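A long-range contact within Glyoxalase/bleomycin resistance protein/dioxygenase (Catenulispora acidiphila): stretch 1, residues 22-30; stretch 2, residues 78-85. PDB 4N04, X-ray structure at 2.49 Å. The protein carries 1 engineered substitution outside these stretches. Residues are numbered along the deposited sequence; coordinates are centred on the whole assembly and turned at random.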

# COMPACT_ATOMS: atom_id res chain seq x y z
N ALA A 22 -6.08 -0.11 -9.62
CA ALA A 22 -7.28 -0.73 -9.08
C ALA A 22 -6.98 -1.33 -7.71
O ALA A 22 -7.67 -1.04 -6.72
CB ALA A 22 -7.78 -1.81 -10.02
N TRP A 23 -5.93 -2.15 -7.66
CA TRP A 23 -5.55 -2.84 -6.43
C TRP A 23 -5.21 -1.87 -5.30
O TRP A 23 -5.73 -2.01 -4.20
CB TRP A 23 -4.38 -3.78 -6.70
CG TRP A 23 -4.07 -4.66 -5.54
CD1 TRP A 23 -4.62 -5.88 -5.26
CD2 TRP A 23 -3.12 -4.40 -4.49
NE1 TRP A 23 -4.08 -6.38 -4.10
CE2 TRP A 23 -3.16 -5.50 -3.61
CE3 TRP A 23 -2.26 -3.33 -4.21
CZ2 TRP A 23 -2.36 -5.56 -2.48
CZ3 TRP A 23 -1.46 -3.41 -3.08
CH2 TRP A 23 -1.53 -4.51 -2.22
N TYR A 24 -4.36 -0.89 -5.55
CA TYR A 24 -4.02 0.06 -4.49
C TYR A 24 -5.23 0.87 -4.02
O TYR A 24 -5.33 1.23 -2.85
CB TYR A 24 -2.85 0.97 -4.92
CG TYR A 24 -1.50 0.29 -4.82
CD1 TYR A 24 -0.74 0.37 -3.66
CD2 TYR A 24 -1.00 -0.44 -5.89
CE1 TYR A 24 0.49 -0.27 -3.56
CE2 TYR A 24 0.20 -1.08 -5.81
CZ TYR A 24 0.96 -0.99 -4.64
OH TYR A 24 2.18 -1.63 -4.58
N ARG A 25 -6.15 1.14 -4.95
CA ARG A 25 -7.39 1.82 -4.61
C ARG A 25 -8.17 1.00 -3.58
O ARG A 25 -8.53 1.49 -2.50
CB ARG A 25 -8.24 2.05 -5.86
CG ARG A 25 -8.97 3.38 -5.87
CD ARG A 25 -10.27 3.29 -6.66
NE ARG A 25 -10.06 2.74 -8.00
CZ ARG A 25 -9.74 3.48 -9.06
NH1 ARG A 25 -9.58 4.79 -8.92
NH2 ARG A 25 -9.57 2.91 -10.25
N SER A 26 -8.42 -0.27 -3.92
CA SER A 26 -9.08 -1.19 -3.01
C SER A 26 -8.38 -1.25 -1.65
O SER A 26 -9.02 -1.12 -0.61
CB SER A 26 -9.14 -2.59 -3.62
OG SER A 26 -9.90 -2.59 -4.82
N LEU A 27 -7.07 -1.45 -1.67
CA LEU A 27 -6.33 -1.62 -0.43
C LEU A 27 -6.46 -0.39 0.45
O LEU A 27 -6.81 -0.49 1.63
CB LEU A 27 -4.85 -1.92 -0.72
CG LEU A 27 -3.91 -1.91 0.49
CD1 LEU A 27 -4.13 -3.15 1.35
CD2 LEU A 27 -2.46 -1.81 0.06
N LEU A 28 -6.18 0.78 -0.11
CA LEU A 28 -6.15 2.00 0.69
C LEU A 28 -7.57 2.56 0.93
O LEU A 28 -7.80 3.33 1.87
CB LEU A 28 -5.25 3.05 0.02
CG LEU A 28 -3.78 2.71 -0.26
CD1 LEU A 28 -3.19 3.70 -1.27
CD2 LEU A 28 -2.95 2.69 1.01
N GLY A 29 -8.53 2.16 0.10
CA GLY A 29 -9.89 2.66 0.23
C GLY A 29 -10.00 4.15 -0.03
O GLY A 29 -10.81 4.85 0.57
N ALA A 30 -9.16 4.63 -0.93
CA ALA A 30 -9.22 6.02 -1.35
C ALA A 30 -8.77 6.11 -2.78
O ALA A 30 -8.13 5.20 -3.30
CB ALA A 30 -8.36 6.90 -0.46
N GLY A 78 -11.72 -3.21 5.99
CA GLY A 78 -12.00 -2.34 4.86
C GLY A 78 -11.43 -2.86 3.55
O GLY A 78 -12.10 -2.82 2.52
N ALA A 79 -10.20 -3.35 3.60
CA ALA A 79 -9.57 -3.93 2.41
C ALA A 79 -10.26 -5.22 2.01
O ALA A 79 -10.34 -5.55 0.82
CB ALA A 79 -8.07 -4.16 2.66
N SER A 80 -10.76 -5.96 3.00
CA SER A 80 -11.49 -7.20 2.76
C SER A 80 -12.79 -6.97 2.01
O SER A 80 -13.12 -7.69 1.07
CB SER A 80 -11.80 -7.90 4.08
OG SER A 80 -10.62 -8.37 4.70
N GLU A 81 -13.54 -5.96 2.44
CA GLU A 81 -14.83 -5.68 1.83
C GLU A 81 -14.66 -5.20 0.39
O GLU A 81 -15.55 -5.39 -0.44
CB GLU A 81 -15.62 -4.65 2.66
CG GLU A 81 -15.22 -3.20 2.41
CD GLU A 81 -15.99 -2.21 3.26
OE1 GLU A 81 -16.43 -2.60 4.37
OE2 GLU A 81 -16.15 -1.04 2.83
N ARG A 82 -13.51 -4.60 0.11
CA ARG A 82 -13.23 -4.09 -1.23
C ARG A 82 -12.42 -5.10 -2.02
O ARG A 82 -11.86 -4.79 -3.07
CB ARG A 82 -12.52 -2.74 -1.16
CG ARG A 82 -13.26 -1.72 -0.32
CD ARG A 82 -12.61 -0.36 -0.36
NE ARG A 82 -11.34 -0.35 0.35
CZ ARG A 82 -11.20 -0.07 1.64
NH1 ARG A 82 -12.27 0.22 2.38
NH2 ARG A 82 -10.00 -0.08 2.20
N GLY A 83 -12.36 -6.32 -1.49
CA GLY A 83 -11.89 -7.46 -2.24
C GLY A 83 -10.42 -7.81 -2.21
O GLY A 83 -9.99 -8.64 -3.01
N VAL A 84 -9.63 -7.21 -1.32
CA VAL A 84 -8.22 -7.58 -1.21
C VAL A 84 -7.85 -8.17 0.16
O VAL A 84 -8.12 -7.59 1.21
CB VAL A 84 -7.23 -6.44 -1.63
CG1 VAL A 84 -7.64 -5.85 -2.97
CG2 VAL A 84 -7.14 -5.34 -0.58
N GLU A 85 -7.23 -9.35 0.13
CA GLU A 85 -6.85 -10.05 1.36
C GLU A 85 -5.34 -10.01 1.57
O GLU A 85 -4.58 -9.85 0.62
CB GLU A 85 -7.33 -11.50 1.33
CG GLU A 85 -8.84 -11.65 1.21
CD GLU A 85 -9.58 -11.13 2.43
OE1 GLU A 85 -9.17 -11.49 3.56
OE2 GLU A 85 -10.55 -10.36 2.26

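The last turn of a helix leaves carbonyl oxygens without amide partners, and an arginine from a distant part of the chain can satisfy them. Arg 82, the first residue to leave helical geometry after its own helix, directs its CA-to-CB bond toward stretch 1, and its guanidinium reaches the end of helix 22-28. The shortest bond runs from Arg 82 NE to Ser 26 O, 2.6 Å and nearly straight at 164°. Arg 82 NH2 donates to Leu 27 O at 3.3 Å and, weakly, to Ser 26 O at 3.2 Å. Both carbonyl oxygens lie near the plane of the guanidinium, where its N-H bonds point. Over one face sits Gly 29, with its CA 3.3 Å from Arg 82 CZ; a CB here would clash with Arg 82 NH2, and the positive phi of Gly 29 also favours glycine.

Beside this polar cluster the backbones come close, with CA atoms 4.9 Å apart for Leu 27 and Ala 79 and 5.4 Å for Ser 26 and Arg 82. Val 84 supplies much of the apolar packing: its CG1 lies 3.6 Å from Ser 26 CB and 3.8 Å from Trp 23 CD1, while its CG2 approaches Leu 27 CB at 4.1 Å. Leu 27 CD1 meets Ala 79 CB at 4.3 Å, extending the apolar contact.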